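Local coordinates for protein double Glycine Motif Protease domain from AMS/PCAT Transporter (Lachnospiraceae bacterium C6A11, PDB 6MPZ) that probably cleaves leader peptides after a double-glycine motif, as the C39 peptidase domain of an AMS/PCAT transporter that exports the matured peptide, at residues A[92-97]-A[137-142]; A[34-39]-A[71-76]. All coordinates share one frame; numbering follows the deposited sequence.

Contact 1: A[92-97]-A[137-142]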
loop_
_atom_site.group_PDB
_atom_site.type_symbol
_atom_site.label_atom_id
_atom_site.label_comp_id
_atom_site.label_asym_id
_atom_site.label_seq_id
_atom_site.Cartn_x
_atom_site.Cartn_y
_atom_site.Cartn_z
ATOM N N PRO A 92 -5.801 -5.243 3.121
ATOM C CA PRO A 92 -4.499 -4.544 3.075
ATOM C C PRO A 92 -4.651 -3.113 2.523
ATOM O O PRO A 92 -5.648 -2.792 1.846
ATOM C CB PRO A 92 -3.707 -5.405 2.088
ATOM C CG PRO A 92 -4.760 -5.836 1.111
ATOM C CD PRO A 92 -5.977 -6.113 1.947
ATOM N N CYS A 93 -3.688 -2.287 2.828
ATOM C CA CYS A 93 -3.591 -0.916 2.299
ATOM C C CYS A 93 -2.101 -0.667 2.055
ATOM O O CYS A 93 -1.233 -1.394 2.614
ATOM C CB CYS A 93 -4.155 0.149 3.289
ATOM S SG CYS A 93 -3.355 0.202 4.937
ATOM N N ILE A 94 -1.794 0.351 1.263
ATOM C CA ILE A 94 -0.403 0.696 0.985
ATOM C C ILE A 94 -0.095 1.966 1.758
ATOM O O ILE A 94 -0.909 2.902 1.751
ATOM C CB ILE A 94 -0.144 0.898 -0.554
ATOM C CG1 ILE A 94 -0.356 -0.431 -1.326
ATOM C CG2 ILE A 94 1.278 1.376 -0.780
ATOM C CD1 ILE A 94 -0.303 -0.354 -2.842
ATOM N N ILE A 95 1.081 2.003 2.407
ATOM C CA ILE A 95 1.461 3.135 3.190
ATOM C C ILE A 95 2.866 3.592 2.801
ATOM O O ILE A 95 3.729 2.765 2.461
ATOM C CB ILE A 95 1.356 2.904 4.724
ATOM C CG1 ILE A 95 2.313 1.807 5.227
ATOM C CG2 ILE A 95 -0.059 2.587 5.098
ATOM C CD1 ILE A 95 2.458 1.683 6.744
ATOM N N HIS A 96 3.046 4.919 2.848
ATOM C CA HIS A 96 4.316 5.617 2.589
ATOM C C HIS A 96 5.198 5.452 3.849
ATOM O O HIS A 96 4.692 5.486 4.954
ATOM C CB HIS A 96 3.954 7.089 2.263
ATOM C CG HIS A 96 5.071 7.915 1.692
ATOM N ND1 HIS A 96 5.960 7.447 0.748
ATOM C CD2 HIS A 96 5.392 9.215 1.889
ATOM C CE1 HIS A 96 6.804 8.404 0.429
ATOM N NE2 HIS A 96 6.476 9.488 1.100
ATOM N N TRP A 97 6.497 5.245 3.673
ATOM C CA TRP A 97 7.382 4.724 4.738
ATOM C C TRP A 97 8.750 5.387 4.649
ATOM O O TRP A 97 9.417 5.276 3.613
ATOM C CB TRP A 97 7.534 3.201 4.548
ATOM C CG TRP A 97 8.130 2.376 5.684
ATOM C CD1 TRP A 97 9.398 1.875 5.767
ATOM C CD2 TRP A 97 7.447 1.910 6.853
ATOM N NE1 TRP A 97 9.542 1.119 6.914
ATOM C CE2 TRP A 97 8.369 1.138 7.605
ATOM C CE3 TRP A 97 6.139 2.080 7.346
ATOM C CZ2 TRP A 97 8.035 0.555 8.832
ATOM C CZ3 TRP A 97 5.803 1.485 8.566
ATOM C CH2 TRP A 97 6.748 0.752 9.299
ATOM N N ILE A 137 0.689 9.013 4.791
ATOM C CA ILE A 137 -0.060 8.778 3.533
ATOM C C ILE A 137 -0.421 7.269 3.378
ATOM O O ILE A 137 0.445 6.416 3.452
ATOM C CB ILE A 137 0.730 9.234 2.273
ATOM C CG1 ILE A 137 1.227 10.697 2.394
ATOM C CG2 ILE A 137 -0.135 9.086 1.034
ATOM C CD1 ILE A 137 0.152 11.764 2.597
ATOM N N CYS A 138 -1.695 6.993 3.073
ATOM C CA CYS A 138 -2.258 5.687 3.109
ATOM C C CYS A 138 -3.162 5.537 1.917
ATOM O O CYS A 138 -4.048 6.354 1.728
ATOM C CB CYS A 138 -3.105 5.500 4.377
ATOM S SG CYS A 138 -3.992 3.916 4.473
ATOM N N LEU A 139 -2.954 4.486 1.138
ATOM C CA LEU A 139 -3.797 4.235 -0.007
ATOM C C LEU A 139 -4.678 3.069 0.385
ATOM O O LEU A 139 -4.173 2.052 0.780
ATOM C CB LEU A 139 -2.950 3.928 -1.254
ATOM C CG LEU A 139 -1.743 4.881 -1.506
ATOM C CD1 LEU A 139 -0.861 4.403 -2.659
ATOM C CD2 LEU A 139 -2.176 6.333 -1.673
ATOM N N ILE A 140 -5.991 3.259 0.213
ATOM C CA ILE A 140 -7.049 2.451 0.746
ATOM C C ILE A 140 -7.823 1.932 -0.461
ATOM O O ILE A 140 -8.105 2.695 -1.396
ATOM C CB ILE A 140 -7.930 3.320 1.682
ATOM C CG1 ILE A 140 -7.169 3.654 2.984
ATOM C CG2 ILE A 140 -9.298 2.677 1.961
ATOM C CD1 ILE A 140 -7.194 2.531 4.003
ATOM N N PHE A 141 -8.103 0.626 -0.473
ATOM C CA PHE A 141 -8.667 -0.032 -1.648
ATOM C C PHE A 141 -9.901 -0.804 -1.271
ATOM O O PHE A 141 -10.014 -1.297 -0.151
ATOM C CB PHE A 141 -7.657 -0.983 -2.307
ATOM C CG PHE A 141 -6.353 -0.327 -2.676
ATOM C CD1 PHE A 141 -6.219 0.359 -3.876
ATOM C CD2 PHE A 141 -5.255 -0.389 -1.829
ATOM C CE1 PHE A 141 -5.033 0.974 -4.197
ATOM C CE2 PHE A 141 -4.082 0.223 -2.174
ATOM C CZ PHE A 141 -3.963 0.891 -3.346
ATOM N N LYS A 142 -10.812 -0.916 -2.228
ATOM C CA LYS A 142 -12.083 -1.590 -2.046
ATOM C C LYS A 142 -12.418 -2.184 -3.428
ATOM O O LYS A 142 -12.125 -1.556 -4.457
ATOM C CB LYS A 142 -13.134 -0.560 -1.577
ATOM C CG LYS A 142 -14.613 -0.854 -1.781
ATOM C CD LYS A 142 -15.517 -0.633 -0.555
ATOM C CE LYS A 142 -15.536 -1.916 0.273
ATOM N NZ LYS A 142 -16.439 -1.932 1.459
HETATM O O HOH W 1 -7.946 -3.301 0.536
HETATM O O HOH W 2 -7.410 -0.742 2.168
#

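Contact 2: A[34-39]-A[71-76]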
loop_
_atom_site.group_PDB
_atom_site.type_symbol
_atom_site.label_atom_id
_atom_site.label_comp_id
_atom_site.label_asym_id
_atom_site.label_seq_id
_atom_site.Cartn_x
_atom_site.Cartn_y
_atom_site.Cartn_z
ATOM N N MET A 34 0.969 -7.200 -4.552
ATOM C CA MET A 34 0.453 -7.853 -3.325
ATOM C C MET A 34 -1.004 -7.541 -3.056
ATOM O O MET A 34 -1.755 -8.472 -2.725
ATOM C CB MET A 34 1.289 -7.482 -2.105
ATOM C CG MET A 34 2.629 -8.097 -2.128
ATOM S SD MET A 34 3.774 -7.874 -0.716
ATOM C CE MET A 34 4.516 -6.307 -1.079
ATOM N N VAL A 35 -1.414 -6.272 -3.187
ATOM C CA VAL A 35 -2.844 -5.910 -3.038
ATOM C C VAL A 35 -3.723 -6.589 -4.108
ATOM O O VAL A 35 -4.772 -7.139 -3.792
ATOM C CB VAL A 35 -3.133 -4.371 -3.002
ATOM C CG1 VAL A 35 -4.636 -4.090 -2.941
ATOM C CG2 VAL A 35 -2.497 -3.718 -1.805
ATOM N N LEU A 36 -3.279 -6.547 -5.352
ATOM C CA LEU A 36 -3.933 -7.269 -6.446
ATOM C C LEU A 36 -4.074 -8.786 -6.195
ATOM O O LEU A 36 -5.140 -9.365 -6.423
ATOM C CB LEU A 36 -3.186 -7.010 -7.763
ATOM C CG LEU A 36 -3.376 -5.563 -8.285
ATOM C CD1 LEU A 36 -2.329 -5.215 -9.359
ATOM C CD2 LEU A 36 -4.815 -5.336 -8.800
ATOM N N ALA A 37 -3.004 -9.397 -5.678
ATOM C CA ALA A 37 -2.985 -10.814 -5.341
ATOM C C ALA A 37 -3.961 -11.162 -4.209
ATOM O O ALA A 37 -4.568 -12.212 -4.255
ATOM C CB ALA A 37 -1.562 -11.246 -4.998
ATOM N N TYR A 38 -4.139 -10.262 -3.224
ATOM C CA TYR A 38 -5.134 -10.441 -2.151
ATOM C C TYR A 38 -6.546 -10.565 -2.746
ATOM O O TYR A 38 -7.349 -11.391 -2.280
ATOM C CB TYR A 38 -5.078 -9.286 -1.131
ATOM C CG TYR A 38 -6.156 -9.308 -0.060
ATOM C CD1 TYR A 38 -6.007 -10.067 1.115
ATOM C CD2 TYR A 38 -7.345 -8.605 -0.228
ATOM C CE1 TYR A 38 -7.009 -10.078 2.107
ATOM C CE2 TYR A 38 -8.360 -8.615 0.744
ATOM C CZ TYR A 38 -8.216 -9.360 1.890
ATOM O OH TYR A 38 -9.226 -9.308 2.832
ATOM N N TYR A 39 -6.844 -9.753 -3.761
ATOM C CA TYR A 39 -8.177 -9.780 -4.428
ATOM C C TYR A 39 -8.219 -10.768 -5.599
ATOM O O TYR A 39 -9.233 -10.847 -6.297
ATOM C CB TYR A 39 -8.571 -8.378 -4.901
ATOM C CG TYR A 39 -8.852 -7.430 -3.760
ATOM C CD1 TYR A 39 -10.053 -7.504 -3.062
ATOM C CD2 TYR A 39 -7.906 -6.462 -3.359
ATOM C CE1 TYR A 39 -10.327 -6.633 -2.000
ATOM C CE2 TYR A 39 -8.159 -5.605 -2.302
ATOM C CZ TYR A 39 -9.373 -5.687 -1.620
ATOM O OH TYR A 39 -9.658 -4.859 -0.560
ATOM N N TYR A 71 -7.381 -1.590 -12.922
ATOM C CA TYR A 71 -7.553 -3.025 -12.614
ATOM C C TYR A 71 -8.842 -3.359 -11.853
ATOM O O TYR A 71 -8.983 -4.473 -11.356
ATOM C CB TYR A 71 -6.366 -3.548 -11.802
ATOM C CG TYR A 71 -5.003 -3.374 -12.429
ATOM C CD1 TYR A 71 -4.771 -3.661 -13.783
ATOM C CD2 TYR A 71 -3.913 -2.978 -11.635
ATOM C CE1 TYR A 71 -3.511 -3.525 -14.337
ATOM C CE2 TYR A 71 -2.642 -2.831 -12.175
ATOM C CZ TYR A 71 -2.440 -3.111 -13.518
ATOM O OH TYR A 71 -1.153 -2.966 -14.008
ATOM N N GLY A 72 -9.768 -2.407 -11.724
ATOM C CA GLY A 72 -11.102 -2.692 -11.162
ATOM C C GLY A 72 -11.290 -2.443 -9.670
ATOM O O GLY A 72 -12.367 -2.676 -9.142
ATOM N N LEU A 73 -10.256 -1.952 -8.989
ATOM C CA LEU A 73 -10.373 -1.583 -7.590
ATOM C C LEU A 73 -10.754 -0.119 -7.440
ATOM O O LEU A 73 -10.257 0.744 -8.155
ATOM C CB LEU A 73 -9.039 -1.837 -6.866
ATOM C CG LEU A 73 -8.540 -3.278 -6.792
ATOM C CD1 LEU A 73 -7.160 -3.293 -6.164
ATOM C CD2 LEU A 73 -9.500 -4.109 -5.978
ATOM N N GLU A 74 -11.632 0.162 -6.492
ATOM C CA GLU A 74 -11.833 1.526 -6.063
ATOM C C GLU A 74 -10.628 1.860 -5.172
ATOM O O GLU A 74 -10.203 1.032 -4.352
ATOM C CB GLU A 74 -13.134 1.663 -5.294
ATOM C CG GLU A 74 -13.564 3.096 -5.147
ATOM C CD GLU A 74 -14.258 3.379 -3.835
ATOM O OE1 GLU A 74 -15.236 2.673 -3.500
ATOM O OE2 GLU A 74 -13.800 4.314 -3.150
ATOM N N ALA A 75 -10.063 3.046 -5.355
ATOM C CA ALA A 75 -8.854 3.460 -4.679
ATOM C C ALA A 75 -8.870 4.949 -4.257
ATOM O O ALA A 75 -9.049 5.841 -5.108
ATOM C CB ALA A 75 -7.670 3.195 -5.605
ATOM N N LYS A 76 -8.566 5.199 -2.978
ATOM C CA LYS A 76 -8.530 6.541 -2.417
ATOM C C LYS A 76 -7.280 6.758 -1.570
ATOM O O LYS A 76 -6.813 5.847 -0.918
ATOM C CB LYS A 76 -9.773 6.767 -1.572
ATOM C CG LYS A 76 -11.034 6.951 -2.423
ATOM C CD LYS A 76 -12.242 7.411 -1.621
ATOM C CE LYS A 76 -12.925 6.293 -0.833
ATOM N NZ LYS A 76 -14.429 6.369 -0.809
#

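Contact 1: A[92-97]-A[137-142]
I137 opens strand 137-142 by accepting a nearly straight hydrogen bond in its carbonyl plane, H96 N to I137 O at 3.1 Å, while its CB rests against the CB of H96. At C138 the backbones run close, in a non-hydrogen-bonded pair with I95; SG, anti to the backbone N, meets C93 SG diagonally across the strands at 3.8 Å, an apolar touch. L139 pairs with I94 through both amides. L139 N reaches I94 O at 2.7 Å, nearly along the C=O axis, and I94 N returns a hydrogen bond to L139 O at 3.0 Å. On this face both residues are branched and apolar, which suits burial under helices 27-38 and 61-70; their side chains cross obliquely, L139 CD1 4.2 Å from I94 CB. I140 CB points away from 92-97, yet CD1 comes back to 3.9 Å from C93 CB. F141 offers its ring edge, CE2 standing 3.9 Å from I94 CG1. Beyond the last direct bond, one water lies between P92 O and F141 O; another is hydrogen-bonded to P92 O and accepts from F141 N. This is an interior antiparallel ladder of the papain-like C39 peptidase fold, with the bound peptide packing on H96 and I137 at the H96-I137 end.

Contact 2: A[34-39]-A[71-76]
L73 lays its CD2 methyl over one face of the Y39 ring, 4.1 Å from the centroid and 21° off the normal, a CH-pi contact displaced toward the rim beside CD2 and CG. The opposite face of that ring is covered by Y38 CD2, and V35 CG1 lies at its edge in plane, so Y39 is sandwiched just where helix 27-38 ends. A flat, wide ring suits this place because it offers a broad surface to a methyl. The other branch of L73 turns to the helix itself: CD1 is 4.1 Å from L36 CD2 and 4.2 Å from V35 CG1. A chi1 of -63° sets CG beside the backbone N, and the two branches at CG let leucine reach ring and helix at once. L36 forks likewise, crossing Y71 at about a right angle. Its CD1 comes 3.6 Å from Y71 CD2, and its CD2 packs 3.8 Å from Y71 CB. Y71 OH is hydrogen-bonded to D51 OD2, outside the contact. Between Y71 and L73, G72 (phi 94°) is the C' residue of the Schellman motif ending helix 61-70; a side chain here would jam against the carbonyl O of Y71. The turn lets L73 face helix 27-38. The contact thus joins that helix's C-terminal end to the link between helix 61-70 and strand 74-79, with V48 of helix 45-52 touching L36 and Y71, and F141 of strand 137-142 touching V35.

In the fold
From the N terminus, helix 27-38 leads into contact 2, which closes a loop of mostly helical chain when residues 71-76 return past the end of that helix. Contact 1 opens only afterwards, at 92-97, and closes at 137-142 after a largely stranded excursion, so the two follow in series and neither nests nor crosses. They meet in space because strand 137-142 lies between strands 93-97 and 74-79: E74 N to K142 O and I140 N to K76 O are probable hydrogen bonds, and P92 packs on Y38. Together the contacts tie the helical part, holding helices 27-38 and 61-70, to the six-stranded antiparallel sheet.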